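Local coordinates for protein organophosphorus hydrolase (Pseudomonas pseudoalcaligenes, PDB 4LE6) that probably hydrolyses organophosphate triesters with a two-zinc centre, as a member of the metallo-beta-lactamase superfamily, at residues A[69-72]-A[73-76]; A[93-97]-A[98-102]; A[121-125]-A[126-130]; A[280-283]-A[284-288]. All coordinates share one frame; numbering follows the deposited sequence.

In the fold
Along the chain the four contacts follow one another in series, each formed by neighbouring residues. Interaction 1 is a turn of helix 67-76, interaction 2 the hairpin of strands 85-95 and 100-103, interaction 3 the end of helix 118-124, and interaction 4 the end of helix 269-286. Interactions 2 and 3 have centres about 13 Å apart and touch: Leu93 packs on Leu122 and Tyr127. Interaction 1 lies on the other side of the chain's centre from this pair, centres about 38 Å away. Interactions 2 and 3 thus join one six-stranded sheet of the sandwich to the second subunit, which Arg76 of interaction 1 also meets, while interaction 4 lies beside the other sheet.

Interaction 1 (A[69-72]-A[73-76]); sequences DLQS and LLAR
The flat carboxamide of Gln71 has the methyl CD1 of Leu74 over one of its faces, offset past its O and N, with Gln71 NE2 and Leu74 CD1 4.2 Å apart. A bend in the glutamine chain (chi2 -59°) folds the amide back beside the helix, where its OE1 has a weak hydrogen bond with the Ser81 hydroxyl. The leucine reaches this spot from three residues further on, and it also packs against Leu70, with its CD1 4.4 Å from Leu70 CG. The Gln71 contact is thus i to i+3 and the Leu70 contact i to i+4, the spacings of an alpha helix, here helix 67-76. They give the helix one apolar side: Leu70, Leu73 and Leu74 all rest on Val254 of helix 252-255. Four successive i to i+4 backbone bonds carry the turn, among them Leu74 N to Leu70 O at 2.9 Å and Ala75 N to Gln71 O at 2.8 Å. The leucine branch points lie close over the same carbonyls: Leu73 CG is 3.3 Å from Asp69 O, and Leu74 CG is likewise 3.3 Å from Leu70 O. On the more exposed side, Ser72 turns its OG beside its own backbone N (chi1 -64°), where it bonds back to Lys68 O. The Ser72 carbonyl instead receives Arg76 N at 2.9 Å.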
loop_
_atom_site.group_PDB
_atom_site.type_symbol
_atom_site.label_atom_id
_atom_site.label_comp_id
_atom_site.label_asym_id
_atom_site.label_seq_id
_atom_site.Cartn_x
_atom_site.Cartn_y
_atom_site.Cartn_z
ATOM N N ASP A 69 2.650 25.932 -6.252
ATOM C CA ASP A 69 2.682 25.217 -4.976
ATOM C C ASP A 69 1.934 23.898 -5.047
ATOM O O ASP A 69 2.335 22.892 -4.441
ATOM C CB ASP A 69 2.085 26.097 -3.885
ATOM C CG ASP A 69 2.918 27.327 -3.629
ATOM O OD1 ASP A 69 4.152 27.178 -3.512
ATOM O OD2 ASP A 69 2.350 28.440 -3.565
ATOM N N LEU A 70 0.841 23.909 -5.796
ATOM C CA LEU A 70 0.053 22.704 -6.016
ATOM C C LEU A 70 0.912 21.675 -6.740
ATOM O O LEU A 70 1.028 20.511 -6.301
ATOM C CB LEU A 70 -1.192 23.044 -6.836
ATOM C CG LEU A 70 -2.178 21.921 -7.141
ATOM C CD1 LEU A 70 -2.563 21.143 -5.886
ATOM C CD2 LEU A 70 -3.415 22.519 -7.796
ATOM N N GLN A 71 1.555 22.112 -7.825
ATOM C CA GLN A 71 2.419 21.216 -8.599
ATOM C C GLN A 71 3.594 20.695 -7.782
ATOM O O GLN A 71 3.986 19.533 -7.923
ATOM C CB GLN A 71 2.946 21.909 -9.862
ATOM C CG GLN A 71 1.875 22.143 -10.920
ATOM C CD GLN A 71 1.215 20.850 -11.377
ATOM O OE1 GLN A 71 1.875 19.818 -11.515
ATOM N NE2 GLN A 71 -0.093 20.898 -11.606
ATOM N N SER A 72 4.187 21.566 -6.967
ATOM C CA SER A 72 5.245 21.132 -6.053
ATOM C C SER A 72 4.730 20.051 -5.103
ATOM O O SER A 72 5.376 19.012 -4.919
ATOM C CB SER A 72 5.781 22.313 -5.248
ATOM O OG SER A 72 6.397 23.256 -6.110
ATOM N N LEU A 73 3.573 20.290 -4.495
ATOM C CA LEU A 73 2.993 19.273 -3.608
ATOM C C LEU A 73 2.730 17.945 -4.322
ATOM O O LEU A 73 2.959 16.866 -3.760
ATOM C CB LEU A 73 1.705 19.781 -2.983
ATOM C CG LEU A 73 1.910 20.857 -1.910
ATOM C CD1 LEU A 73 0.579 21.533 -1.635
ATOM C CD2 LEU A 73 2.479 20.249 -0.635
ATOM N N LEU A 74 2.219 18.011 -5.544
ATOM C CA LEU A 74 2.001 16.784 -6.313
ATOM C C LEU A 74 3.308 16.072 -6.669
ATOM O O LEU A 74 3.412 14.856 -6.531
ATOM C CB LEU A 74 1.222 17.101 -7.585
ATOM C CG LEU A 74 -0.206 17.578 -7.333
ATOM C CD1 LEU A 74 -0.831 18.028 -8.646
ATOM C CD2 LEU A 74 -1.059 16.493 -6.680
ATOM N N ALA A 75 4.298 16.829 -7.134
ATOM C CA ALA A 75 5.586 16.256 -7.491
ATOM C C ALA A 75 6.265 15.620 -6.274
ATOM O O ALA A 75 6.879 14.562 -6.378
ATOM C CB ALA A 75 6.490 17.321 -8.111
ATOM N N ARG A 76 6.151 16.273 -5.123
ATOM C CA ARG A 76 6.676 15.733 -3.871
ATOM C C ARG A 76 6.200 14.305 -3.562
ATOM O O ARG A 76 6.920 13.501 -2.966
ATOM C CB ARG A 76 6.227 16.667 -2.748
ATOM C CG ARG A 76 6.622 16.248 -1.367
ATOM C CD ARG A 76 6.425 17.414 -0.379
ATOM N NE ARG A 76 6.702 16.968 0.975
ATOM C CZ ARG A 76 5.827 16.318 1.737
ATOM N NH1 ARG A 76 4.600 16.070 1.293
ATOM N NH2 ARG A 76 6.178 15.929 2.955
#

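Interaction 2 (A[93-97]-A[98-102]); sequences LINTG and DNLVL
Asp98 turns back toward Thr96 at the start of the second segment, its N making a weak hydrogen bond to Thr96 O at 3.0 Å. A water lies between that carbonyl and Asp98 OD2. Asn99 follows with a firmer grip on the same threonine: its N donates to Thr96 OG1 at 2.8 Å, and its O receives Thr96 N at 2.9 Å. The hydroxyl can take Asn99 N because chi1 of 67° sets OG1 between the threonine's own N and carbonyl carbon, pointing toward the returning chain. A second water joins this hydroxyl to Asn99 OD1, while Asn99 ND2 bonds to Asp133. The turn closes a beta hairpin of strands 85-95 and 100-103, part of a mixed sheet of the metallo-beta-lactamase fold. On the other arm, Asn95 OD1 accepts Gly97 N at 2.9 Å, an Asx turn where the chain leaves its strand; its ND2 probably bonds to Tyr127 OH, and it bonds to Pro27 O of the second subunit. Leu100 crosses over Leu93 on the face it shares with Asn95, its CG 3.7 Å from Leu93 CD1 and its CD1 against Asn95 CB. Val101 pairs with Ile94 through two backbone hydrogen bonds, the shorter from Ile94 N to Val101 O at 2.8 Å, and its side chain lies on the opposite face of the sheet. Leu102 then returns to the first face, placing CB 4.1 Å from Leu93 CD1; its side chain is about 10 Å from that of the zinc ligand His144.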
loop_
_atom_site.group_PDB
_atom_site.type_symbol
_atom_site.label_atom_id
_atom_site.label_comp_id
_atom_site.label_asym_id
_atom_site.label_seq_id
_atom_site.Cartn_x
_atom_site.Cartn_y
_atom_site.Cartn_z
ATOM N N LEU A 93 -16.076 -2.624 4.239
ATOM C CA LEU A 93 -16.987 -3.648 4.729
ATOM C C LEU A 93 -16.480 -4.071 6.086
ATOM O O LEU A 93 -15.345 -4.522 6.196
ATOM C CB LEU A 93 -16.961 -4.845 3.785
ATOM C CG LEU A 93 -17.852 -6.038 4.110
ATOM C CD1 LEU A 93 -19.309 -5.642 4.052
ATOM C CD2 LEU A 93 -17.548 -7.157 3.123
ATOM N N ILE A 94 -17.286 -3.892 7.125
ATOM C CA ILE A 94 -16.850 -4.192 8.475
ATOM C C ILE A 94 -17.760 -5.259 9.064
ATOM O O ILE A 94 -18.989 -5.114 9.096
ATOM C CB ILE A 94 -16.821 -2.924 9.340
ATOM C CG1 ILE A 94 -15.840 -1.919 8.715
ATOM C CG2 ILE A 94 -16.374 -3.241 10.763
ATOM C CD1 ILE A 94 -15.797 -0.586 9.382
ATOM N N ASN A 95 -17.138 -6.355 9.478
ATOM C CA ASN A 95 -17.841 -7.458 10.129
ATOM C C ASN A 95 -17.612 -7.277 11.627
ATOM O O ASN A 95 -16.488 -7.460 12.120
ATOM C CB ASN A 95 -17.273 -8.801 9.637
ATOM C CG ASN A 95 -17.992 -10.001 10.233
ATOM O OD1 ASN A 95 -18.468 -9.942 11.359
ATOM N ND2 ASN A 95 -18.064 -11.103 9.481
ATOM N N THR A 96 -18.662 -6.861 12.337
ATOM C CA THR A 96 -18.569 -6.537 13.749
ATOM C C THR A 96 -18.961 -7.723 14.627
ATOM O O THR A 96 -19.078 -7.581 15.841
ATOM C CB THR A 96 -19.538 -5.398 14.125
ATOM O OG1 THR A 96 -20.894 -5.858 14.001
ATOM C CG2 THR A 96 -19.336 -4.214 13.241
ATOM N N GLY A 97 -19.183 -8.881 14.013
ATOM C CA GLY A 97 -19.791 -10.000 14.717
ATOM C C GLY A 97 -21.313 -9.871 14.796
ATOM O O GLY A 97 -22.040 -10.809 14.460
ATOM N N ASP A 98 -21.803 -8.713 15.231
ATOM C CA ASP A 98 -23.238 -8.475 15.302
ATOM C C ASP A 98 -23.836 -8.161 13.939
ATOM O O ASP A 98 -24.970 -8.519 13.661
ATOM C CB ASP A 98 -23.556 -7.312 16.251
ATOM C CG ASP A 98 -23.230 -7.632 17.689
ATOM O OD1 ASP A 98 -23.905 -8.507 18.265
ATOM O OD2 ASP A 98 -22.294 -7.016 18.240
ATOM N N ASN A 99 -23.082 -7.446 13.118
ATOM C CA ASN A 99 -23.549 -7.009 11.812
ATOM C C ASN A 99 -22.466 -7.111 10.743
ATOM O O ASN A 99 -21.268 -6.974 11.029
ATOM C CB ASN A 99 -23.995 -5.550 11.876
ATOM C CG ASN A 99 -25.143 -5.329 12.840
ATOM O OD1 ASN A 99 -24.934 -5.016 14.018
ATOM N ND2 ASN A 99 -26.368 -5.492 12.348
ATOM N N LEU A 100 -22.892 -7.317 9.503
ATOM C CA LEU A 100 -22.009 -7.100 8.366
ATOM C C LEU A 100 -22.433 -5.781 7.740
ATOM O O LEU A 100 -23.548 -5.648 7.228
ATOM C CB LEU A 100 -22.076 -8.245 7.357
ATOM C CG LEU A 100 -21.070 -8.140 6.205
ATOM C CD1 LEU A 100 -19.612 -8.288 6.682
ATOM C CD2 LEU A 100 -21.379 -9.178 5.157
ATOM N N VAL A 101 -21.539 -4.800 7.810
ATOM C CA VAL A 101 -21.875 -3.426 7.480
ATOM C C VAL A 101 -21.018 -2.928 6.337
ATOM O O VAL A 101 -19.791 -2.976 6.403
ATOM C CB VAL A 101 -21.648 -2.487 8.702
ATOM C CG1 VAL A 101 -22.052 -1.055 8.362
ATOM C CG2 VAL A 101 -22.427 -2.979 9.904
ATOM N N LEU A 102 -21.660 -2.407 5.303
ATOM C CA LEU A 102 -20.930 -1.831 4.187
ATOM C C LEU A 102 -21.051 -0.302 4.249
ATOM O O LEU A 102 -22.158 0.219 4.349
ATOM C CB LEU A 102 -21.496 -2.384 2.875
ATOM C CG LEU A 102 -20.897 -1.801 1.600
ATOM C CD1 LEU A 102 -19.402 -2.111 1.523
ATOM C CD2 LEU A 102 -21.642 -2.338 0.376
HETATM O O HOH W 1 -22.651 -3.955 14.730
HETATM O O HOH W 2 -20.406 -5.420 17.605
#

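Interaction 3 (A[121-125]-A[126-130]); sequences NLKAS and GYQPE
Lys123 and Gln128 cross at about a right angle, with Lys123 CG 3.9 Å from Gln128 NE2, across the Schellman motif that ends helix 118-124. Gly126, with positive phi, bonds its N to Lys123 O at 3.0 Å, and Tyr127 N reaches back more weakly to Leu122 O. The extended lysine chain continues past the glutamine and crosses Pro129 at a slant, bringing Lys123 CE within 3.7 Å of Pro129 CD; its NZ finds Gln119. Leu122 approaches the same outgoing loop. Its CD2 touches Tyr127 CB at 3.9 Å and comes near the carbonyl of Gln128, while the side chain also touches Leu50 and Leu93 of the neighbouring strands. Ser125 meets the Tyr127 ring at its edge, close to the ring plane, with Ser125 OG 3.7 Å from Tyr127 CD2. That hydroxyl is set by chi1 of 85° to donate to Leu122 O at 2.8 Å, so the carbonyl near the helix end has a side-chain donor as well as the weak backbone ones. At its far end the tyrosine hydroxyl bonds to Glu46, and Tyr127 packs on Gln29 of the second subunit. One water donates to both Lys123 O and Tyr127 O and accepts from Gln128 NE2, beside a nearly straight CA-H...O contact of 3.3 Å from Lys123 CA to Tyr127 O.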
loop_
_atom_site.group_PDB
_atom_site.type_symbol
_atom_site.label_atom_id
_atom_site.label_comp_id
_atom_site.label_asym_id
_atom_site.label_seq_id
_atom_site.Cartn_x
_atom_site.Cartn_y
_atom_site.Cartn_z
ATOM N N ASN A 121 -15.114 -6.947 -5.915
ATOM C CA ASN A 121 -14.118 -7.136 -4.876
ATOM C C ASN A 121 -14.720 -7.649 -3.575
ATOM O O ASN A 121 -14.069 -8.380 -2.829
ATOM C CB ASN A 121 -13.324 -5.854 -4.652
ATOM C CG ASN A 121 -12.321 -5.607 -5.768
ATOM O OD1 ASN A 121 -11.635 -6.536 -6.214
ATOM N ND2 ASN A 121 -12.264 -4.381 -6.255
ATOM N N LEU A 122 -15.966 -7.279 -3.300
ATOM C CA LEU A 122 -16.642 -7.793 -2.122
ATOM C C LEU A 122 -16.721 -9.310 -2.253
ATOM O O LEU A 122 -16.418 -10.060 -1.314
ATOM C CB LEU A 122 -18.041 -7.205 -1.985
ATOM C CG LEU A 122 -18.790 -7.650 -0.732
ATOM C CD1 LEU A 122 -19.547 -6.466 -0.105
ATOM C CD2 LEU A 122 -19.742 -8.809 -1.053
ATOM N N LYS A 123 -17.135 -9.764 -3.428
ATOM C CA LYS A 123 -17.186 -11.196 -3.695
ATOM C C LYS A 123 -15.804 -11.840 -3.623
ATOM O O LYS A 123 -15.645 -12.918 -3.030
ATOM C CB LYS A 123 -17.852 -11.451 -5.042
ATOM C CG LYS A 123 -19.351 -11.161 -5.008
ATOM C CD LYS A 123 -19.971 -11.123 -6.396
ATOM C CE LYS A 123 -21.448 -10.754 -6.321
ATOM N NZ LYS A 123 -22.046 -10.589 -7.669
ATOM N N ALA A 124 -14.802 -11.168 -4.190
ATOM C CA ALA A 124 -13.440 -11.705 -4.184
ATOM C C ALA A 124 -12.920 -11.863 -2.759
ATOM O O ALA A 124 -12.168 -12.789 -2.453
ATOM C CB ALA A 124 -12.505 -10.799 -4.991
ATOM N N SER A 125 -13.353 -10.972 -1.874
ATOM C CA SER A 125 -12.905 -11.005 -0.488
ATOM C C SER A 125 -13.582 -12.121 0.330
ATOM O O SER A 125 -13.262 -12.320 1.504
ATOM C CB SER A 125 -13.158 -9.651 0.175
ATOM O OG SER A 125 -14.473 -9.556 0.665
ATOM N N GLY A 126 -14.518 -12.844 -0.271
ATOM C CA GLY A 126 -15.103 -14.009 0.393
ATOM C C GLY A 126 -16.490 -13.808 0.991
ATOM O O GLY A 126 -17.010 -14.684 1.698
ATOM N N TYR A 127 -17.098 -12.659 0.713
ATOM C CA TYR A 127 -18.460 -12.388 1.148
ATOM C C TYR A 127 -19.393 -12.338 -0.049
ATOM O O TYR A 127 -18.939 -12.297 -1.182
ATOM C CB TYR A 127 -18.519 -11.061 1.902
ATOM C CG TYR A 127 -17.879 -11.120 3.262
ATOM C CD1 TYR A 127 -18.486 -11.806 4.302
ATOM C CD2 TYR A 127 -16.648 -10.521 3.501
ATOM C CE1 TYR A 127 -17.907 -11.877 5.550
ATOM C CE2 TYR A 127 -16.069 -10.583 4.748
ATOM C CZ TYR A 127 -16.703 -11.260 5.766
ATOM O OH TYR A 127 -16.126 -11.325 7.010
ATOM N N GLN A 128 -20.698 -12.349 0.205
ATOM C CA GLN A 128 -21.669 -12.152 -0.860
ATOM C C GLN A 128 -22.554 -10.977 -0.481
ATOM O O GLN A 128 -22.776 -10.721 0.702
ATOM C CB GLN A 128 -22.489 -13.431 -1.108
ATOM C CG GLN A 128 -21.673 -14.577 -1.739
ATOM C CD GLN A 128 -21.330 -14.347 -3.211
ATOM O OE1 GLN A 128 -22.148 -13.835 -3.984
ATOM N NE2 GLN A 128 -20.113 -14.738 -3.609
ATOM N N PRO A 129 -23.054 -10.244 -1.484
ATOM C CA PRO A 129 -23.857 -9.047 -1.202
ATOM C C PRO A 129 -25.128 -9.361 -0.412
ATOM O O PRO A 129 -25.551 -8.542 0.400
ATOM C CB PRO A 129 -24.204 -8.505 -2.592
ATOM C CG PRO A 129 -23.947 -9.646 -3.555
ATOM C CD PRO A 129 -22.918 -10.522 -2.927
ATOM N N GLU A 130 -25.697 -10.546 -0.613
ATOM C CA GLU A 130 -26.876 -10.961 0.142
ATOM C C GLU A 130 -26.624 -10.991 1.648
ATOM O O GLU A 130 -27.568 -10.973 2.431
ATOM C CB GLU A 130 -27.352 -12.343 -0.312
ATOM C CG GLU A 130 -27.930 -12.360 -1.719
ATOM C CD GLU A 130 -26.861 -12.324 -2.813
ATOM O OE1 GLU A 130 -25.654 -12.542 -2.525
ATOM O OE2 GLU A 130 -27.236 -12.075 -3.975
HETATM O O HOH W 3 -17.548 -14.538 -2.153
#

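Interaction 4 (A[280-283]-A[284-288]); sequences LAEA and ATDKL
Glu282 and Asp286, one helical turn apart, bring their carboxylates close with planes 89° apart, Glu282 OE2 standing 4.1 Å from Asp286 OD2. The glutamate chain is extended, and its CG lies against the aspartate oxygen, 3.5 Å from Asp286 OD2. A water donates to both Glu282 OE2 and Asp286 OD2, at 2.8 Å from each, which probably eases the repulsion between two like charges; their proximity might also raise the pKa of one of them slightly. Thr285 turns OG1 beside its own backbone N (chi1 -71°), and from there the hydroxyl donates to Ala281 O at 3.0 Å. It comes from above the carbonyl plane, on the opposite face from Thr285 N, which bonds to the same oxygen, so two donors grip one acceptor. These contacts form the last turn of helix 269-286, which lies against the second six-stranded sheet of the sandwich: Ala283 and Ala284 rest on Val303, and Leu280 on Trp245. Beyond Asp286 the chain leaves the helix at Lys287, whose phi is positive, and the side chain of Leu288 comes back against Ala283. With chi1 at 45°, the Leu288 CG sits between its backbone N and carbonyl carbon, which directs CD1 to Ala283 CB at 3.5 Å and lets CG rest near Ala283 CA. Leu288 N adds a weak bond of 3.3 Å to Ala283 O, and a water lies near both that carbonyl and Leu288 O. Leu288 also touches Ser241 and Leu243 of strand 240-246.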
loop_
_atom_site.group_PDB
_atom_site.type_symbol
_atom_site.label_atom_id
_atom_site.label_comp_id
_atom_site.label_asym_id
_atom_site.label_seq_id
_atom_site.Cartn_x
_atom_site.Cartn_y
_atom_site.Cartn_z
ATOM N N LEU A 280 -9.291 16.233 11.164
ATOM C CA LEU A 280 -7.873 15.890 11.083
ATOM C C LEU A 280 -7.262 16.064 12.462
ATOM O O LEU A 280 -6.523 15.185 12.944
ATOM C CB LEU A 280 -7.143 16.770 10.069
ATOM C CG LEU A 280 -7.392 16.453 8.596
ATOM C CD1 LEU A 280 -6.786 17.558 7.735
ATOM C CD2 LEU A 280 -6.814 15.085 8.222
ATOM N N ALA A 281 -7.587 17.182 13.110
ATOM C CA ALA A 281 -7.062 17.427 14.449
ATOM C C ALA A 281 -7.432 16.279 15.401
ATOM O O ALA A 281 -6.570 15.759 16.126
ATOM C CB ALA A 281 -7.573 18.750 14.983
ATOM N N GLU A 282 -8.706 15.870 15.376
ATOM C CA GLU A 282 -9.182 14.784 16.239
ATOM C C GLU A 282 -8.525 13.436 15.917
ATOM O O GLU A 282 -8.120 12.693 16.818
ATOM C CB GLU A 282 -10.712 14.658 16.114
ATOM C CG GLU A 282 -11.302 13.368 16.648
ATOM C CD GLU A 282 -12.824 13.361 16.600
ATOM O OE1 GLU A 282 -13.408 14.225 15.903
ATOM O OE2 GLU A 282 -13.434 12.493 17.264
ATOM N N ALA A 283 -8.446 13.104 14.637
ATOM C CA ALA A 283 -7.827 11.846 14.229
ATOM C C ALA A 283 -6.364 11.812 14.672
ATOM O O ALA A 283 -5.867 10.782 15.149
ATOM C CB ALA A 283 -7.906 11.688 12.725
ATOM N N ALA A 284 -5.667 12.935 14.513
ATOM C CA ALA A 284 -4.254 12.992 14.910
ATOM C C ALA A 284 -4.105 12.881 16.428
ATOM O O ALA A 284 -3.239 12.154 16.937
ATOM C CB ALA A 284 -3.598 14.291 14.419
ATOM N N THR A 285 -4.941 13.619 17.152
ATOM C CA THR A 285 -4.879 13.613 18.612
ATOM C C THR A 285 -5.208 12.251 19.232
ATOM O O THR A 285 -4.502 11.778 20.120
ATOM C CB THR A 285 -5.859 14.645 19.176
ATOM O OG1 THR A 285 -5.358 15.953 18.890
ATOM C CG2 THR A 285 -6.047 14.466 20.684
ATOM N N ASP A 286 -6.297 11.643 18.785
ATOM C CA ASP A 286 -6.765 10.371 19.339
ATOM C C ASP A 286 -6.112 9.158 18.643
ATOM O O ASP A 286 -6.444 8.021 18.959
ATOM C CB ASP A 286 -8.292 10.272 19.196
ATOM C CG ASP A 286 -9.038 11.370 19.960
ATOM O OD1 ASP A 286 -8.524 11.860 20.988
ATOM O OD2 ASP A 286 -10.153 11.744 19.531
ATOM N N LYS A 287 -5.193 9.410 17.712
ATOM C CA LYS A 287 -4.467 8.344 16.997
ATOM C C LYS A 287 -5.385 7.251 16.445
ATOM O O LYS A 287 -5.064 6.064 16.491
ATOM C CB LYS A 287 -3.430 7.690 17.917
ATOM C CG LYS A 287 -2.350 8.629 18.435
ATOM C CD LYS A 287 -1.389 7.871 19.332
ATOM C CE LYS A 287 -0.249 8.737 19.824
ATOM N NZ LYS A 287 0.734 7.910 20.580
ATOM N N LEU A 288 -6.524 7.634 15.900
ATOM C CA LEU A 288 -7.469 6.613 15.465
ATOM C C LEU A 288 -7.113 6.175 14.066
ATOM O O LEU A 288 -6.388 6.869 13.353
ATOM C CB LEU A 288 -8.911 7.101 15.547
ATOM C CG LEU A 288 -9.219 8.498 15.021
ATOM C CD1 LEU A 288 -9.198 8.525 13.503
ATOM C CD2 LEU A 288 -10.559 8.954 15.561
HETATM O O HOH W 4 -12.190 10.261 18.321
HETATM O O HOH W 5 -4.631 8.957 13.277
#